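Long-range contacts in glutathione S-transferase 2 (Onchocerca volvulus, PDB 1TU7), which catalyses the conjugation of glutathione to electrophilic compounds as a pi-class homodimer and appears to play a central role in the parasite's detoxification system: residues S2-Y7 / C52-D57; Y74-E79 / D145-A150; D88-G93 / A126-L131. All blocks are in the same frame, centred on the assembly; numbering follows the deposited sequence.

Contact 1: residues S2-Y7 / C52-D57; sequences SYKLTY and CLYDGD
Cys52 opens the pairing of strand 52-55 with strand 3-7. Cys52 N donates to Thr6 O (3.0 Å) in the carbonyl plane, and Cys52 O takes the N-H of Thr6 almost straight, at 175° and nearly along the C=O axis. At Leu53 the backbone turns its N-H away from strand 3-7. The Leu53 side chain lies on the face shared with Tyr3, Leu5 and Asp55, where helices 15-23 and 63-73 pack; Leu53 CD1 reaches the edge of the Tyr3 ring, 4.4 Å from Tyr3 CD2. This is one of two antiparallel pairings of strand 52-55, the other being with 58-61, in the mixed sheet of the thioredoxin-like GST domain; strand 3-8 also pairs in parallel with strand 29-33 and carries Tyr7 to the glutathione. Tyr54 closes a second two-bond ring, its N on Lys4 O (2.8 Å) and its O on Lys4 N. Its side chain runs alongside that of Lys4, which bends at chi3 (71°) so that Lys4 CE comes 3.6 Å from Tyr54 CD1; the ammonium is at most weakly attracted. Thr6 OG1, hydrogen-bonded to Asp31, meets the ring edge at Tyr54 CE1 (3.4 Å). Asp55 points the same way as Tyr3, with OD1 3.5 Å from Tyr3 CE2 and the two planes 39° apart. Its OD2 has a hydrogen bond with His69 and a salt bridge with Lys73, itself hydrogen-bonded to Tyr3 OH, while a water links OD1 to Ser2 OG. Gly56 N ends the ladder on Ser2 O (2.9 Å), arriving from above the carbonyl plane, and a second water joins Ser2 O to Gly56 O.

Contact 2: residues Y74-E79 / D145-A150; sequences YNLNGE and DKISYA
Tyr149 N donates to Leu76 O (3.1 Å), in the carbonyl plane but bent to 147°, and the same Leu76 oxygen lies 3.4 Å from Ser148 CA. Leu76 drives its side chain at the other segment: CG is 3.5 Å from Ile147 O, and CD2 runs alongside Ile147 CG2 at 3.9 Å. At the outer end Glu79 and Lys146, both extended beyond CG, cross at about a right angle, and Lys146 NZ bridges to Glu79 OE2 (2.8 Å) from above the carboxylate plane. A water bonded to Glu79 OE1 also accepts a weak bond from NZ, so the exposed pair remains hydrated. Asn77 starts out away from the contact, yet its chi1 of -164° brings ND2 back to the edge of the Tyr149 ring, 3.4 Å from CE2; a water joins ND2, weakly, to Tyr149 OH. Another water ties Gly78 N to Ile147 O. Second-shell bonds shape both loops: Asn77 O accepts from Thr84 OG1, Glu79 N donates to Glu83, and Ser148 N donates to Asp151 at the start of helix 149-164. The linker between the thioredoxin-like and the helical domain is thus bound to the lead-in of helix 149-164. Leu76 packs on Phe20 of helix 15-23, while the Tyr149 ring reaches between helix 63-73, at Leu67, Arg68 and Ala71, and helix 81-107, at Ile87, Asp88 and Cys91.

Contact 3: residues D88-G93 / A126-L131; sequences DMFCEG and AKFEKL
Packing is tight at two places, Phe128 against Gly93 and Phe90 against Leu131. Phe90 and Leu131 slide past each other in opposite directions until Leu131 CD1 lies 3.5 Å from Phe90 CD1. Phe90 holds CG anti to the backbone N, which swings its ring across to helix 109-132. Phe90 CE2, at the far side of that ring, comes 3.6 Å from Phe128 CD2; the two rings cross obliquely, with centroids 5.7 Å apart and planes at 34°. Phe128 pushes its tip against the backbone of Gly93, where CZ is 3.4 Å from Gly93 O and the carbonyl carbon lies at the ring edge, in plane. With no side chain on Gly93, the ring can come directly against the helix. The segments run antiparallel, crossing at -162°, in the all-helical C-terminal domain of the GST fold, where helices 81-107 and 109-132 follow each other as an up-and-down pair. Their local axes stay 11.5 Å apart, so the large side chains, and not the backbones, span most of the gap. Packing loosens toward Met89: its chain bends at chi3 (96°) to bring CE back, but only to 4.1 Å from Leu131 CD1. This margin faces the second subunit, whose Gln46 packs on Met89 and whose Phe47 packs on Leu131. On the side toward that subunit, Lys127 reaches its Phe47 carbonyl and Asp88 forms a salt bridge with its Arg68. On the outer flank of helix 109-132, partly exposed Glu129 accepts the backbone N-H groups of Leu174 and Leu175, at the start of helix 173-183.

Overall arrangement
Along the chain, contact 1 closes before contact 2 opens, and contact 3 is nested in the loop that contact 2 closes. Contact 1 belongs to the sheet of the thioredoxin-like domain and contact 3 to the helical domain; their centres are 28 Å apart, on opposite sides of the chain's centre. Contact 2 lies off to one side of the line between them, about 21 Å from the first centre and 16 Å from the other, yet touches both: Tyr74 packs on Tyr3, while Tyr149 and Ala150 pack on helix 81-107 at Asp88 and Cys91. It thus joins the domain carrying Tyr7 at the glutathione pocket to the helices that, at contact 3, meet the second subunit.

Contact 1: residues S2-Y7 / C52-D57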
loop_
_atom_site.group_PDB
_atom_site.type_symbol
_atom_site.label_atom_id
_atom_site.label_comp_id
_atom_site.label_asym_id
_atom_site.label_seq_id
_atom_site.Cartn_x
_atom_site.Cartn_y
_atom_site.Cartn_z
ATOM N N SER A 2 2.563 -20.999 16.625
ATOM C CA SER A 2 1.538 -19.974 16.737
ATOM C C SER A 2 1.473 -18.976 15.583
ATOM O O SER A 2 0.447 -18.299 15.412
ATOM C CB SER A 2 1.675 -19.222 18.049
ATOM O OG SER A 2 2.746 -18.302 18.026
ATOM N N TYR A 3 2.547 -18.872 14.803
ATOM C CA TYR A 3 2.559 -18.070 13.593
ATOM C C TYR A 3 2.403 -18.975 12.396
ATOM O O TYR A 3 3.121 -19.951 12.230
ATOM C CB TYR A 3 3.862 -17.294 13.443
ATOM C CG TYR A 3 4.110 -16.208 14.448
ATOM C CD1 TYR A 3 4.868 -16.452 15.559
ATOM C CD2 TYR A 3 3.610 -14.941 14.271
ATOM C CE1 TYR A 3 5.138 -15.475 16.477
ATOM C CE2 TYR A 3 3.858 -13.946 15.198
ATOM C CZ TYR A 3 4.633 -14.223 16.305
ATOM O OH TYR A 3 4.920 -13.270 17.261
ATOM N N LYS A 4 1.482 -18.629 11.512
ATOM C CA LYS A 4 1.287 -19.347 10.259
ATOM C C LYS A 4 1.101 -18.319 9.165
ATOM O O LYS A 4 0.267 -17.435 9.285
ATOM C CB LYS A 4 0.086 -20.288 10.307
ATOM C CG LYS A 4 -0.184 -20.952 8.992
ATOM C CD LYS A 4 -1.065 -22.163 9.092
ATOM C CE LYS A 4 -2.442 -21.830 9.405
ATOM N NZ LYS A 4 -3.224 -23.108 9.559
ATOM N N LEU A 5 1.852 -18.448 8.086
ATOM C CA LEU A 5 1.707 -17.583 6.933
ATOM C C LEU A 5 1.199 -18.404 5.786
ATOM O O LEU A 5 1.868 -19.368 5.367
ATOM C CB LEU A 5 3.049 -16.961 6.570
ATOM C CG LEU A 5 3.032 -15.985 5.394
ATOM C CD1 LEU A 5 2.351 -14.676 5.787
ATOM C CD2 LEU A 5 4.443 -15.736 4.925
ATOM N N THR A 6 0.046 -18.019 5.263
ATOM C CA THR A 6 -0.610 -18.724 4.173
ATOM C C THR A 6 -0.467 -17.900 2.907
ATOM O O THR A 6 -0.863 -16.735 2.866
ATOM C CB THR A 6 -2.071 -18.968 4.528
ATOM O OG1 THR A 6 -2.115 -19.820 5.681
ATOM C CG2 THR A 6 -2.788 -19.720 3.411
ATOM N N TYR A 7 0.135 -18.504 1.883
ATOM C CA TYR A 7 0.283 -17.878 0.583
ATOM C C TYR A 7 0.466 -18.977 -0.452
ATOM O O TYR A 7 0.537 -20.150 -0.128
ATOM C CB TYR A 7 1.493 -16.925 0.555
ATOM C CG TYR A 7 1.548 -16.002 -0.644
ATOM C CD1 TYR A 7 2.586 -16.096 -1.567
ATOM C CD2 TYR A 7 0.555 -15.076 -0.888
ATOM C CE1 TYR A 7 2.661 -15.276 -2.668
ATOM C CE2 TYR A 7 0.621 -14.230 -1.994
ATOM C CZ TYR A 7 1.694 -14.326 -2.873
ATOM O OH TYR A 7 1.799 -13.515 -3.975
ATOM N N CYS A 52 -1.977 -14.296 4.134
ATOM C CA CYS A 52 -2.586 -14.185 5.460
ATOM C C CYS A 52 -1.641 -14.621 6.523
ATOM O O CYS A 52 -1.076 -15.697 6.402
ATOM C CB CYS A 52 -3.827 -15.061 5.494
ATOM S SG CYS A 52 -4.751 -15.020 7.029
ATOM N N LEU A 53 -1.470 -13.818 7.571
ATOM C CA LEU A 53 -0.743 -14.240 8.755
ATOM C C LEU A 53 -1.740 -14.537 9.867
ATOM O O LEU A 53 -2.534 -13.665 10.241
ATOM C CB LEU A 53 0.229 -13.161 9.221
ATOM C CG LEU A 53 0.991 -13.539 10.491
ATOM C CD1 LEU A 53 2.045 -14.584 10.150
ATOM C CD2 LEU A 53 1.548 -12.233 11.090
ATOM N N TYR A 54 -1.665 -15.749 10.387
ATOM C CA TYR A 54 -2.282 -16.088 11.653
ATOM C C TYR A 54 -1.249 -15.889 12.742
ATOM O O TYR A 54 -0.193 -16.504 12.721
ATOM C CB TYR A 54 -2.764 -17.536 11.614
ATOM C CG TYR A 54 -3.727 -17.866 10.481
ATOM C CD1 TYR A 54 -3.256 -18.328 9.243
ATOM C CD2 TYR A 54 -5.116 -17.730 10.647
ATOM C CE1 TYR A 54 -4.125 -18.647 8.218
ATOM C CE2 TYR A 54 -5.982 -18.051 9.614
ATOM C CZ TYR A 54 -5.484 -18.523 8.417
ATOM O OH TYR A 54 -6.332 -18.882 7.374
ATOM N N ASP A 55 -1.548 -14.970 13.644
ATOM C CA ASP A 55 -0.707 -14.679 14.785
ATOM C C ASP A 55 -1.518 -15.032 16.009
ATOM O O ASP A 55 -2.378 -14.258 16.443
ATOM C CB ASP A 55 -0.359 -13.207 14.774
ATOM C CG ASP A 55 0.580 -12.835 15.880
ATOM O OD1 ASP A 55 0.766 -13.641 16.829
ATOM O OD2 ASP A 55 1.165 -11.742 15.889
ATOM N N GLY A 56 -1.278 -16.226 16.538
ATOM C CA GLY A 56 -2.170 -16.779 17.539
ATOM C C GLY A 56 -3.594 -16.830 16.981
ATOM O O GLY A 56 -3.805 -17.376 15.901
ATOM N N ASP A 57 -4.534 -16.209 17.692
ATOM C CA ASP A 57 -5.959 -16.163 17.275
ATOM C C ASP A 57 -6.314 -14.983 16.356
ATOM O O ASP A 57 -7.481 -14.768 16.032
ATOM C CB ASP A 57 -6.876 -16.116 18.514
HETATM O O HOH W 1 -2.119 -19.167 14.932
HETATM O O HOH W 2 1.859 -15.764 17.998
#

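Contact 2: residues Y74-E79 / D145-A150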
loop_
_atom_site.group_PDB
_atom_site.type_symbol
_atom_site.label_atom_id
_atom_site.label_comp_id
_atom_site.label_asym_id
_atom_site.label_seq_id
_atom_site.Cartn_x
_atom_site.Cartn_y
_atom_site.Cartn_z
ATOM N N TYR A 74 8.017 -6.719 17.008
ATOM C CA TYR A 74 9.429 -7.049 17.107
ATOM C C TYR A 74 10.360 -5.852 17.042
ATOM O O TYR A 74 11.556 -6.013 16.865
ATOM C CB TYR A 74 9.806 -8.107 16.054
ATOM C CG TYR A 74 9.604 -9.501 16.585
ATOM C CD1 TYR A 74 8.345 -10.054 16.677
ATOM C CD2 TYR A 74 10.680 -10.215 17.123
ATOM C CE1 TYR A 74 8.170 -11.323 17.263
ATOM C CE2 TYR A 74 10.524 -11.498 17.671
ATOM C CZ TYR A 74 9.270 -12.029 17.734
ATOM O OH TYR A 74 9.107 -13.302 18.277
ATOM N N ASN A 75 9.816 -4.647 17.198
ATOM C CA ASN A 75 10.627 -3.437 17.253
ATOM C C ASN A 75 11.435 -3.149 16.000
ATOM O O ASN A 75 12.559 -2.663 16.063
ATOM C CB ASN A 75 11.553 -3.529 18.488
ATOM C CG ASN A 75 12.030 -2.177 19.036
ATOM O OD1 ASN A 75 13.089 -2.106 19.735
ATOM N ND2 ASN A 75 11.334 -1.128 18.736
ATOM N N LEU A 76 10.835 -3.470 14.846
ATOM C CA LEU A 76 11.414 -3.213 13.531
ATOM C C LEU A 76 10.619 -2.134 12.774
ATOM O O LEU A 76 10.601 -2.126 11.554
ATOM C CB LEU A 76 11.485 -4.510 12.709
ATOM C CG LEU A 76 12.834 -5.213 12.675
ATOM C CD1 LEU A 76 13.127 -5.838 14.016
ATOM C CD2 LEU A 76 12.885 -6.245 11.555
ATOM N N ASN A 77 10.010 -1.225 13.512
ATOM C CA ASN A 77 9.165 -0.139 12.980
ATOM C C ASN A 77 9.777 1.237 13.238
ATOM O O ASN A 77 9.053 2.211 13.288
ATOM C CB ASN A 77 7.803 -0.217 13.663
ATOM C CG ASN A 77 6.714 0.561 12.960
ATOM O OD1 ASN A 77 5.788 1.058 13.634
ATOM N ND2 ASN A 77 6.727 0.566 11.665
ATOM N N GLY A 78 11.080 1.322 13.429
ATOM C CA GLY A 78 11.754 2.587 13.740
ATOM C C GLY A 78 11.673 2.927 15.197
ATOM O O GLY A 78 10.881 2.376 15.937
ATOM N N GLU A 79 12.497 3.892 15.586
ATOM C CA GLU A 79 12.611 4.274 16.994
ATOM C C GLU A 79 11.839 5.530 17.347
ATOM O O GLU A 79 11.637 5.807 18.535
ATOM C CB GLU A 79 14.066 4.455 17.375
ATOM C CG GLU A 79 14.873 3.170 17.407
ATOM C CD GLU A 79 16.234 3.354 18.051
ATOM O OE1 GLU A 79 16.632 4.520 18.316
ATOM O OE2 GLU A 79 16.903 2.337 18.311
ATOM N N ASP A 145 22.006 1.715 11.185
ATOM C CA ASP A 145 22.531 0.510 11.827
ATOM C C ASP A 145 21.483 -0.526 12.243
ATOM O O ASP A 145 21.831 -1.637 12.601
ATOM C CB ASP A 145 23.321 0.907 13.082
ATOM C CG ASP A 145 24.635 1.518 12.751
ATOM O OD1 ASP A 145 25.305 1.972 13.717
ATOM O OD2 ASP A 145 25.095 1.569 11.587
ATOM N N LYS A 146 20.217 -0.143 12.224
ATOM C CA LYS A 146 19.171 -0.971 12.787
ATOM C C LYS A 146 18.226 -1.383 11.696
ATOM O O LYS A 146 17.771 -0.570 10.898
ATOM C CB LYS A 146 18.443 -0.216 13.872
ATOM C CG LYS A 146 19.340 -0.010 15.090
ATOM C CD LYS A 146 18.784 0.978 16.069
ATOM C CE LYS A 146 19.810 1.258 17.154
ATOM N NZ LYS A 146 19.582 2.628 17.700
ATOM N N ILE A 147 17.926 -2.671 11.691
ATOM C CA ILE A 147 17.064 -3.250 10.691
ATOM C C ILE A 147 15.620 -2.861 10.917
ATOM O O ILE A 147 15.178 -2.644 12.053
ATOM C CB ILE A 147 17.267 -4.786 10.653
ATOM C CG1 ILE A 147 16.654 -5.362 9.352
ATOM C CG2 ILE A 147 16.734 -5.473 11.938
ATOM C CD1 ILE A 147 17.508 -6.290 8.620
ATOM N N SER A 148 14.892 -2.766 9.819
ATOM C CA SER A 148 13.471 -2.474 9.842
ATOM C C SER A 148 12.758 -3.335 8.823
ATOM O O SER A 148 13.397 -3.956 7.966
ATOM C CB SER A 148 13.200 -1.007 9.523
ATOM O OG SER A 148 13.588 -0.680 8.185
ATOM N N TYR A 149 11.433 -3.325 8.845
ATOM C CA TYR A 149 10.721 -4.186 7.929
ATOM C C TYR A 149 10.999 -3.822 6.477
ATOM O O TYR A 149 10.963 -4.696 5.606
ATOM C CB TYR A 149 9.229 -4.214 8.190
ATOM C CG TYR A 149 8.465 -2.937 7.949
ATOM C CD1 TYR A 149 7.849 -2.700 6.722
ATOM C CD2 TYR A 149 8.301 -1.981 8.949
ATOM C CE1 TYR A 149 7.134 -1.565 6.481
ATOM C CE2 TYR A 149 7.534 -0.839 8.718
ATOM C CZ TYR A 149 6.954 -0.634 7.483
ATOM O OH TYR A 149 6.185 0.501 7.281
ATOM N N ALA A 150 11.252 -2.541 6.212
ATOM C CA ALA A 150 11.444 -2.093 4.854
ATOM C C ALA A 150 12.691 -2.699 4.235
ATOM O O ALA A 150 12.723 -2.897 3.026
ATOM C CB ALA A 150 11.499 -0.565 4.775
HETATM O O HOH W 3 6.172 2.158 9.498
HETATM O O HOH W 4 13.467 -0.494 13.151
HETATM O O HOH W 5 18.883 4.349 19.915
#

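Contact 3: residues D88-G93 / A126-L131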
loop_
_atom_site.group_PDB
_atom_site.type_symbol
_atom_site.label_atom_id
_atom_site.label_comp_id
_atom_site.label_asym_id
_atom_site.label_seq_id
_atom_site.Cartn_x
_atom_site.Cartn_y
_atom_site.Cartn_z
ATOM N N ASP A 88 8.085 3.445 6.136
ATOM C CA ASP A 88 6.805 3.205 5.466
ATOM C C ASP A 88 6.848 3.796 4.086
ATOM O O ASP A 88 6.559 3.140 3.089
ATOM C CB ASP A 88 5.722 3.831 6.332
ATOM C CG ASP A 88 4.345 3.562 5.899
ATOM O OD1 ASP A 88 4.114 2.898 4.860
ATOM O OD2 ASP A 88 3.410 4.029 6.621
ATOM N N MET A 89 7.243 5.059 4.020
ATOM C CA MET A 89 7.363 5.745 2.742
ATOM C C MET A 89 8.288 4.942 1.799
ATOM O O MET A 89 7.983 4.743 0.624
ATOM C CB MET A 89 7.911 7.149 2.988
ATOM C CG MET A 89 8.059 7.979 1.759
ATOM S SD MET A 89 8.850 9.580 2.135
ATOM C CE MET A 89 10.502 9.221 1.751
ATOM N N PHE A 90 9.429 4.506 2.307
ATOM C CA PHE A 90 10.393 3.739 1.521
ATOM C C PHE A 90 9.756 2.429 1.023
ATOM O O PHE A 90 9.817 2.101 -0.163
ATOM C CB PHE A 90 11.648 3.462 2.368
ATOM C CG PHE A 90 12.913 3.222 1.568
ATOM C CD1 PHE A 90 14.000 4.045 1.729
ATOM C CD2 PHE A 90 13.026 2.193 0.677
ATOM C CE1 PHE A 90 15.124 3.889 0.994
ATOM C CE2 PHE A 90 14.196 2.029 -0.049
ATOM C CZ PHE A 90 15.231 2.894 0.109
ATOM N N CYS A 91 9.123 1.709 1.934
ATOM C CA CYS A 91 8.495 0.442 1.622
ATOM C C CYS A 91 7.399 0.625 0.574
ATOM O O CYS A 91 7.274 -0.176 -0.351
ATOM C CB CYS A 91 7.970 -0.204 2.896
ATOM S SG CYS A 91 7.618 -1.977 2.696
ATOM N N GLU A 92 6.640 1.700 0.680
ATOM C CA GLU A 92 5.625 2.006 -0.320
ATOM C C GLU A 92 6.242 2.252 -1.692
ATOM O O GLU A 92 5.669 1.857 -2.715
ATOM C CB GLU A 92 4.755 3.184 0.100
ATOM C CG GLU A 92 3.820 2.875 1.265
ATOM C CD GLU A 92 2.774 1.843 0.906
ATOM O OE1 GLU A 92 2.871 0.724 1.421
ATOM O OE2 GLU A 92 1.940 2.169 0.019
ATOM N N GLY A 93 7.389 2.920 -1.732
ATOM C CA GLY A 93 8.094 3.049 -2.996
ATOM C C GLY A 93 8.498 1.708 -3.555
ATOM O O GLY A 93 8.419 1.478 -4.740
ATOM N N ALA A 126 17.294 4.243 -9.608
ATOM C CA ALA A 126 17.983 5.468 -9.255
ATOM C C ALA A 126 17.301 6.191 -8.116
ATOM O O ALA A 126 17.960 6.802 -7.269
ATOM C CB ALA A 126 18.090 6.375 -10.457
ATOM N N LYS A 127 15.972 6.132 -8.066
ATOM C CA LYS A 127 15.239 6.789 -6.999
ATOM C C LYS A 127 15.613 6.159 -5.661
ATOM O O LYS A 127 15.767 6.842 -4.659
ATOM C CB LYS A 127 13.725 6.664 -7.234
ATOM C CG LYS A 127 13.248 7.495 -8.390
ATOM C CD LYS A 127 11.846 7.089 -8.877
ATOM C CE LYS A 127 11.407 7.969 -10.043
ATOM N NZ LYS A 127 10.010 7.659 -10.476
ATOM N N PHE A 128 15.726 4.839 -5.640
ATOM C CA PHE A 128 16.139 4.125 -4.421
ATOM C C PHE A 128 17.597 4.357 -4.014
ATOM O O PHE A 128 17.892 4.449 -2.833
ATOM C CB PHE A 128 15.881 2.633 -4.529
ATOM C CG PHE A 128 14.455 2.291 -4.647
ATOM C CD1 PHE A 128 13.926 1.848 -5.815
ATOM C CD2 PHE A 128 13.617 2.477 -3.548
ATOM C CE1 PHE A 128 12.584 1.543 -5.899
ATOM C CE2 PHE A 128 12.297 2.174 -3.628
ATOM C CZ PHE A 128 11.785 1.728 -4.814
ATOM N N GLU A 129 18.492 4.392 -5.000
ATOM C CA GLU A 129 19.891 4.630 -4.739
ATOM C C GLU A 129 20.034 5.999 -4.055
ATOM O O GLU A 129 20.811 6.140 -3.103
ATOM C CB GLU A 129 20.658 4.575 -6.060
ATOM C CG GLU A 129 22.150 4.859 -5.971
ATOM C CD GLU A 129 22.975 3.703 -5.471
ATOM O OE1 GLU A 129 24.192 3.896 -5.254
ATOM O OE2 GLU A 129 22.464 2.588 -5.310
ATOM N N LYS A 130 19.297 6.984 -4.541
ATOM C CA LYS A 130 19.298 8.329 -3.990
ATOM C C LYS A 130 18.696 8.367 -2.574
ATOM O O LYS A 130 19.239 8.997 -1.675
ATOM C CB LYS A 130 18.603 9.321 -4.927
ATOM C CG LYS A 130 18.572 10.775 -4.456
ATOM C CD LYS A 130 18.108 11.687 -5.576
ATOM C CE LYS A 130 18.230 13.161 -5.176
ATOM N NZ LYS A 130 17.786 14.104 -6.242
ATOM N N LEU A 131 17.566 7.700 -2.394
ATOM C CA LEU A 131 16.855 7.786 -1.116
ATOM C C LEU A 131 17.604 7.024 -0.049
ATOM O O LEU A 131 17.706 7.485 1.083
ATOM C CB LEU A 131 15.456 7.228 -1.277
ATOM C CG LEU A 131 14.235 7.857 -0.637
ATOM C CD1 LEU A 131 13.151 6.795 -0.314
ATOM C CD2 LEU A 131 14.453 8.925 0.398
#